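Local coordinates for HNH nuclease domain-containing protein (Streptomyces coelicolor, PDB 5ZMO), which recognises sulfur in phosphorothioated DNA through its sulfur-binding domain, part of a type IV restriction endonuclease that probably cleaves such DNA, at residues W35-A40 / N124-Q129; S135-L140 / F156-L161. One frame throughout, in Å; residues are numbered along the deposited sequence.

Contact 1 (W35-A40 / N124-Q129); sequences WAIGQA and NLLRSQ
In the helical part of the sulfur-binding domain, helix 28-41 packs near its C-terminal end against the C-terminal end of helix 120-128, and the contact is carried by Ala40, Ile37 and Leu126. The short axes come within 9.5 Å and cross at -57°; the nearest CA atoms, of Ala40 and Arg127, are 6.1 Å apart. Ala40 suits this place because its lone methyl lets the other helix approach: Ala40 CB lies 3.8 Å from Leu126 CB and 3.9 Å from Leu126 CD2, so one methyl meets both the root and one tip of the leucine. Leu126 has CG anti to its carbonyl carbon (chi1 -81°), and from there its CD2 reaches Ile37 CG1 at 4.1 Å; the two side chains cross at about a right angle. Leu118 also touches Leu126, adding to its apolar surroundings. Arg127 belongs at the margin, where its CG passes the carbonyl of Ala40 while the bent chain carries its guanidinium toward a bound phosphate ion, at long range and weakly. At the last turn of helix 120-128, Asn124 O accepts from Ser128 N and, on the opposite face of its carbonyl plane, from Ser128 OG at 3.0 Å.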
ATOM      1  N   TRP A  35      -0.404   3.772   3.595  1.00 21.09           N
ATOM      2  CA  TRP A  35      -1.800   4.168   3.502  1.00 20.31           C
ATOM      3  C   TRP A  35      -2.627   3.093   4.160  1.00 22.68           C
ATOM      4  O   TRP A  35      -3.519   3.392   4.985  1.00 21.00           O
ATOM      5  CB  TRP A  35      -2.222   4.404   2.071  1.00 21.95           C
ATOM      6  CG  TRP A  35      -3.652   4.718   1.936  1.00 21.94           C
ATOM      7  CD1 TRP A  35      -4.275   5.936   2.150  1.00 23.31           C
ATOM      8  CD2 TRP A  35      -4.699   3.801   1.575  1.00 23.71           C
ATOM      9  NE1 TRP A  35      -5.609   5.822   1.941  1.00 23.71           N
ATOM     10  CE2 TRP A  35      -5.915   4.535   1.607  1.00 21.58           C
ATOM     11  CE3 TRP A  35      -4.734   2.430   1.265  1.00 23.03           C
ATOM     12  CZ2 TRP A  35      -7.130   3.956   1.296  1.00 23.89           C
ATOM     13  CZ3 TRP A  35      -5.968   1.854   0.945  1.00 23.56           C
ATOM     14  CH2 TRP A  35      -7.132   2.614   0.991  1.00 23.66           C
ATOM     15  N   ALA A  36      -2.348   1.833   3.796  1.00 20.36           N
ATOM     16  CA  ALA A  36      -3.134   0.708   4.389  1.00 22.86           C
ATOM     17  C   ALA A  36      -2.998   0.591   5.927  1.00 21.52           C
ATOM     18  O   ALA A  36      -3.950   0.258   6.631  1.00 22.20           O
ATOM     19  CB  ALA A  36      -2.765  -0.602   3.741  1.00 23.88           C
ATOM     20  N   ILE A  37      -1.820   0.934   6.471  1.00 20.79           N
ATOM     21  CA  ILE A  37      -1.631   0.915   7.921  1.00 21.77           C
ATOM     22  C   ILE A  37      -2.478   1.998   8.523  1.00 22.16           C
ATOM     23  O   ILE A  37      -3.148   1.808   9.570  1.00 24.96           O
ATOM     24  CB  ILE A  37      -0.145   1.012   8.319  1.00 23.09           C
ATOM     25  CG1 ILE A  37       0.599  -0.257   7.906  1.00 25.82           C
ATOM     26  CG2 ILE A  37      -0.039   1.260   9.820  1.00 23.92           C
ATOM     27  CD1 ILE A  37       2.117  -0.085   7.838  1.00 25.31           C
ATOM     28  N   GLY A  38      -2.413   3.184   7.936  1.00 21.03           N
ATOM     29  CA  GLY A  38      -3.305   4.294   8.379  1.00 25.32           C
ATOM     30  C   GLY A  38      -4.788   3.956   8.323  1.00 23.32           C
ATOM     31  O   GLY A  38      -5.577   4.264   9.280  1.00 24.02           O
ATOM     32  N   GLN A  39      -5.177   3.259   7.262  1.00 21.35           N
ATOM     33  CA  GLN A  39      -6.588   2.793   7.146  1.00 22.86           C
ATOM     34  C   GLN A  39      -6.933   1.806   8.293  1.00 22.60           C
ATOM     35  O   GLN A  39      -8.040   1.911   8.909  1.00 26.56           O
ATOM     36  CB  GLN A  39      -6.878   2.165   5.741  1.00 23.07           C
ATOM     37  CG  GLN A  39      -6.766   3.174   4.602  1.00 24.91           C
ATOM     38  CD  GLN A  39      -7.809   4.253   4.728  1.00 30.34           C
ATOM     39  OE1 GLN A  39      -7.506   5.419   5.084  1.00 32.58           O
ATOM     40  NE2 GLN A  39      -9.056   3.872   4.496  1.00 25.87           N
ATOM     41  N   ALA A  40      -6.042   0.871   8.627  1.00 24.06           N
ATOM     42  CA  ALA A  40      -6.350  -0.116   9.683  1.00 25.37           C
ATOM     43  C   ALA A  40      -6.518   0.619  11.019  1.00 31.31           C
ATOM     44  O   ALA A  40      -7.425   0.374  11.787  1.00 30.05           O
ATOM     45  CB  ALA A  40      -5.265  -1.122   9.762  1.00 24.92           C
ATOM     46  N   ASN A 124      -5.955  -7.437  11.704  1.00 23.82           N
ATOM     47  CA  ASN A 124      -6.316  -7.638  13.155  1.00 25.59           C
ATOM     48  C   ASN A 124      -5.159  -7.279  14.081  1.00 25.43           C
ATOM     49  O   ASN A 124      -5.418  -6.712  15.156  1.00 25.91           O
ATOM     50  CB  ASN A 124      -6.866  -9.003  13.488  1.00 25.50           C
ATOM     51  CG  ASN A 124      -8.173  -9.316  12.769  1.00 26.48           C
ATOM     52  OD1 ASN A 124      -8.469 -10.491  12.501  1.00 32.43           O
ATOM     53  ND2 ASN A 124      -8.911  -8.304  12.413  1.00 26.46           N
ATOM     54  N   LEU A 125      -3.905  -7.616  13.729  1.00 27.20           N
ATOM     55  CA  LEU A 125      -2.744  -7.209  14.543  1.00 26.73           C
ATOM     56  C   LEU A 125      -2.634  -5.674  14.673  1.00 27.60           C
ATOM     57  O   LEU A 125      -2.448  -5.140  15.767  1.00 25.06           O
ATOM     58  CB  LEU A 125      -1.428  -7.781  13.974  1.00 26.64           C
ATOM     59  CG  LEU A 125      -0.125  -7.240  14.525  1.00 27.33           C
ATOM     60  CD1 LEU A 125       0.017  -7.640  15.975  1.00 29.67           C
ATOM     61  CD2 LEU A 125       1.044  -7.742  13.730  1.00 31.17           C
ATOM     62  N   LEU A 126      -2.708  -4.953  13.523  1.00 22.93           N
ATOM     63  CA  LEU A 126      -2.674  -3.514  13.520  1.00 24.20           C
ATOM     64  C   LEU A 126      -3.725  -2.868  14.425  1.00 26.24           C
ATOM     65  O   LEU A 126      -3.452  -1.864  15.061  1.00 25.41           O
ATOM     66  CB  LEU A 126      -2.812  -2.949  12.072  1.00 27.12           C
ATOM     67  CG  LEU A 126      -1.541  -2.949  11.229  1.00 32.41           C
ATOM     68  CD1 LEU A 126      -0.458  -3.921  11.569  1.00 34.00           C
ATOM     69  CD2 LEU A 126      -1.840  -2.960   9.734  1.00 32.63           C
ATOM     70  N   ARG A 127      -4.937  -3.390  14.411  1.00 26.33           N
ATOM     71  CA  ARG A 127      -5.995  -2.765  15.216  1.00 29.94           C
ATOM     72  C   ARG A 127      -5.799  -3.076  16.700  1.00 30.53           C
ATOM     73  O   ARG A 127      -6.066  -2.217  17.581  1.00 32.50           O
ATOM     74  CB  ARG A 127      -7.348  -3.363  14.873  1.00 34.74           C
ATOM     75  CG  ARG A 127      -7.708  -3.458  13.429  1.00 39.94           C
ATOM     76  CD  ARG A 127      -8.569  -4.732  13.362  1.00 47.06           C
ATOM     77  NE  ARG A 127      -9.941  -4.342  13.447  1.00 47.77           N
ATOM     78  CZ  ARG A 127     -10.983  -5.123  13.633  1.00 37.94           C
ATOM     79  NH1 ARG A 127     -12.141  -4.500  13.581  1.00 32.84           N
ATOM     80  NH2 ARG A 127     -10.910  -6.455  13.762  1.00 38.18           N
ATOM     81  N   SER A 128      -5.426  -4.320  16.970  1.00 27.84           N
ATOM     82  CA  SER A 128      -5.199  -4.805  18.342  1.00 30.30           C
ATOM     83  C   SER A 128      -3.914  -4.357  19.024  1.00 32.42           C
ATOM     84  O   SER A 128      -3.896  -4.215  20.274  1.00 30.97           O
ATOM     85  CB  SER A 128      -5.337  -6.307  18.398  1.00 29.25           C
ATOM     86  OG  SER A 128      -4.208  -7.000  17.907  1.00 34.47           O
ATOM     87  N   GLN A 129      -2.835  -4.149  18.259  1.00 27.33           N
ATOM     88  CA  GLN A 129      -1.537  -3.767  18.817  1.00 26.74           C
ATOM     89  C   GLN A 129      -1.064  -2.561  18.082  1.00 30.76           C
ATOM     90  O   GLN A 129      -0.353  -2.676  17.032  1.00 30.72           O
ATOM     91  CB  GLN A 129      -0.535  -4.914  18.709  1.00 27.30           C
ATOM     92  CG  GLN A 129      -0.894  -6.166  19.481  1.00 32.43           C
ATOM     93  CD  GLN A 129      -0.663  -5.989  20.977  1.00 38.01           C
ATOM     94  OE1 GLN A 129      -1.603  -5.770  21.784  1.00 41.87           O
ATOM     95  NE2 GLN A 129       0.566  -6.138  21.359  1.00 35.02           N
TER

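Contact 2 (S135-L140 / F156-L161); sequences SAAAGL and FGLHEL
Apolar packing accounts for the whole meeting of Ala137 with Leu158 and Leu161. Ala137 points its methyl out of helix 130-144 toward the C-terminal segment, and two leucine methyls approach it: Leu158 CD1 lies 4.2 Å from Ala137 CB, and Leu161 CD2 lies 4.4 Å from that same CB. A small residue suits the helix side, since two branched side chains converge on it; the nearest CA atoms, of Ala137 and Leu158, are 8.1 Å apart. Each leucine spans the gap with its extended methyl, the one anti to its own CA: CD1 in Leu158 (chi2 175°), but CD2 in Leu161 (chi2 74°). The two come at the alanine methyl from directions nearly at right angles. No hydrogen bond crosses between the segments, and the 77 Å² buried between them is modest.

Further apolar contacts set this meeting in the fold. Leu158 also rests on Leu34 of helix 28-41, as do Leu140 and Phe156, while Leu161 touches Ala133 and Ala134, one turn earlier on helix 130-144 than Ala137.

Backbone bonding shapes each side separately. In the helix, Gly139 N donates to Ser135 O at 2.9 Å, one of the i to i-4 bonds of the turn that carries Ala137. On the other side the chain leaves helix 152-155 at Gly157, whose phi of 70° is favourable for glycine, and two bonds run back into the last turn. Leu158 follows at once and Leu161 three residues later, so both leucines come just after a helix C-terminus closed by a Schellman motif.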
ATOM      1  N   SER A 135       5.441   0.839  14.800  0.50 28.56           N
ATOM      2  CA  SER A 135       6.800   0.427  14.457  0.50 29.70           C
ATOM      3  C   SER A 135       6.889   0.037  13.012  0.50 29.50           C
ATOM      4  O   SER A 135       7.850   0.404  12.348  0.50 28.36           O
ATOM      5  CB  SER A 135       7.318  -0.700  15.356  0.50 29.56           C
ATOM      6  OG  SER A 135       6.759  -1.929  14.998  0.50 30.67           O
ATOM      7  N   ALA A 136       5.866  -0.651  12.492  1.00 29.25           N
ATOM      8  CA  ALA A 136       5.838  -0.923  11.041  1.00 28.88           C
ATOM      9  C   ALA A 136       5.775   0.377  10.184  1.00 24.88           C
ATOM     10  O   ALA A 136       6.492   0.495   9.186  1.00 25.79           O
ATOM     11  CB  ALA A 136       4.701  -1.870  10.653  1.00 29.28           C
ATOM     12  N   ALA A 137       4.942   1.353  10.558  1.00 25.89           N
ATOM     13  CA  ALA A 137       4.815   2.587   9.755  1.00 24.24           C
ATOM     14  C   ALA A 137       6.159   3.440   9.894  1.00 26.98           C
ATOM     15  O   ALA A 137       6.707   3.914   8.905  1.00 25.29           O
ATOM     16  CB  ALA A 137       3.634   3.404  10.232  1.00 25.84           C
ATOM     17  N   ALA A 138       6.705   3.491  11.107  1.00 28.66           N
ATOM     18  CA  ALA A 138       7.993   4.190  11.399  1.00 28.15           C
ATOM     19  C   ALA A 138       9.125   3.566  10.625  1.00 26.87           C
ATOM     20  O   ALA A 138       9.959   4.267  10.079  1.00 28.13           O
ATOM     21  CB  ALA A 138       8.311   4.187  12.868  1.00 32.58           C
ATOM     22  N   GLY A 139       9.155   2.247  10.555  1.00 28.65           N
ATOM     23  CA  GLY A 139      10.142   1.562   9.740  1.00 28.84           C
ATOM     24  C   GLY A 139      10.088   1.962   8.292  1.00 28.07           C
ATOM     25  O   GLY A 139      11.126   2.202   7.646  1.00 26.38           O
ATOM     26  N   LEU A 140       8.883   2.015   7.715  1.00 26.85           N
ATOM     27  CA  LEU A 140       8.756   2.460   6.296  1.00 23.82           C
ATOM     28  C   LEU A 140       9.168   3.907   6.116  1.00 24.20           C
ATOM     29  O   LEU A 140       9.778   4.262   5.147  1.00 25.94           O
ATOM     30  CB  LEU A 140       7.337   2.269   5.786  1.00 25.07           C
ATOM     31  CG  LEU A 140       6.916   0.855   5.491  1.00 23.86           C
ATOM     32  CD1 LEU A 140       5.426   0.701   5.326  1.00 26.14           C
ATOM     33  CD2 LEU A 140       7.621   0.430   4.196  1.00 24.40           C
ATOM     34  N   PHE A 156      -1.471  10.586   5.478  1.00 28.22           N
ATOM     35  CA  PHE A 156      -1.559   9.117   5.601  1.00 27.27           C
ATOM     36  C   PHE A 156      -2.369   8.642   6.820  1.00 27.34           C
ATOM     37  O   PHE A 156      -2.498   7.459   7.036  1.00 26.97           O
ATOM     38  CB  PHE A 156      -0.166   8.495   5.611  1.00 24.18           C
ATOM     39  CG  PHE A 156       0.464   8.424   4.262  1.00 22.55           C
ATOM     40  CD1 PHE A 156       1.066   9.531   3.713  1.00 24.25           C
ATOM     41  CD2 PHE A 156       0.382   7.266   3.473  1.00 23.69           C
ATOM     42  CE1 PHE A 156       1.647   9.490   2.466  1.00 24.61           C
ATOM     43  CE2 PHE A 156       0.962   7.236   2.215  1.00 21.16           C
ATOM     44  CZ  PHE A 156       1.576   8.340   1.695  1.00 24.22           C
ATOM     45  N   GLY A 157      -2.891   9.552   7.649  1.00 26.85           N
ATOM     46  CA  GLY A 157      -3.568   9.206   8.865  1.00 28.38           C
ATOM     47  C   GLY A 157      -2.759   8.640  10.002  1.00 28.78           C
ATOM     48  O   GLY A 157      -3.240   7.834  10.753  1.00 28.57           O
ATOM     49  N   LEU A 158      -1.494   9.051  10.118  1.00 26.70           N
ATOM     50  CA  LEU A 158      -0.571   8.464  11.031  1.00 27.33           C
ATOM     51  C   LEU A 158      -0.077   9.477  12.087  1.00 28.43           C
ATOM     52  O   LEU A 158       0.781   9.147  12.877  1.00 30.63           O
ATOM     53  CB  LEU A 158       0.615   7.944  10.230  1.00 27.61           C
ATOM     54  CG  LEU A 158       0.306   6.879   9.167  1.00 29.80           C
ATOM     55  CD1 LEU A 158       1.583   6.614   8.417  1.00 30.59           C
ATOM     56  CD2 LEU A 158      -0.143   5.599   9.790  1.00 30.48           C
ATOM     57  N   HIS A 159      -0.624  10.683  12.091  1.00 32.39           N
ATOM     58  CA  HIS A 159      -0.166  11.718  13.028  1.00 36.26           C
ATOM     59  C   HIS A 159      -0.357  11.316  14.513  1.00 36.55           C
ATOM     60  O   HIS A 159       0.576  11.372  15.330  1.00 39.13           O
ATOM     61  CB  HIS A 159      -0.855  13.044  12.744  1.00 41.44           C
ATOM     62  CG  HIS A 159      -0.304  14.185  13.554  1.00 50.63           C
ATOM     63  ND1 HIS A 159       0.749  14.967  13.116  1.00 58.96           N
ATOM     64  CD2 HIS A 159      -0.637  14.654  14.776  1.00 55.04           C
ATOM     65  CE1 HIS A 159       1.017  15.886  14.027  1.00 60.63           C
ATOM     66  NE2 HIS A 159       0.196  15.712  15.048  1.00 63.41           N
ATOM     67  N   GLU A 160      -1.552  10.878  14.860  1.00 35.68           N
ATOM     68  CA  GLU A 160      -1.829  10.449  16.250  1.00 39.50           C
ATOM     69  C   GLU A 160      -1.019   9.175  16.584  1.00 39.68           C
ATOM     70  O   GLU A 160      -0.387   9.081  17.649  1.00 38.59           O
ATOM     71  CB  GLU A 160      -3.345  10.263  16.460  1.00 47.60           C
ATOM     72  CG  GLU A 160      -4.120  11.584  16.677  1.00 60.93           C
ATOM     73  CD  GLU A 160      -3.942  12.641  15.565  1.00 75.20           C
ATOM     74  OE1 GLU A 160      -4.213  12.331  14.375  1.00 92.97           O
ATOM     75  OE2 GLU A 160      -3.532  13.792  15.866  1.00 81.08           O
ATOM     76  N   LEU A 161      -0.960   8.236  15.633  1.00 36.24           N
ATOM     77  CA  LEU A 161      -0.257   6.984  15.832  1.00 36.10           C
ATOM     78  C   LEU A 161       1.187   7.232  16.206  1.00 38.19           C
ATOM     79  O   LEU A 161       1.664   6.637  17.162  1.00 40.05           O
ATOM     80  CB  LEU A 161      -0.350   6.081  14.579  1.00 35.92           C
ATOM     81  CG  LEU A 161       0.390   4.736  14.592  1.00 33.49           C
ATOM     82  CD1 LEU A 161      -0.326   3.739  15.481  1.00 33.40           C
ATOM     83  CD2 LEU A 161       0.502   4.159  13.187  1.00 32.20           C
TER

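Overall arrangement
Both contacts are mainly apolar and joined by no hydrogen bond across their segments, yet they join different elements. Each has a buried centre and one partly exposed member, Arg127 in contact 1 and Leu161 in contact 2. Contact 1 is a crossing of two helices, burying 165 Å²; contact 2 sets a helix against the irregular C-terminal chain and buries less than half as much. Helices 120-128 and 130-144 follow each other in sequence, and helix 28-41 lies against both regions. The contacts, 10 Å apart between centres, merge directly: Ile37 CD1 approaches Ala136 CB at 4.2 Å, Gly38 CA meets Leu158 CD2 at 3.7 Å, and Phe156 CD2 lies 3.6 Å from the backbone N of Trp35. Both lie well away from the bound DNA.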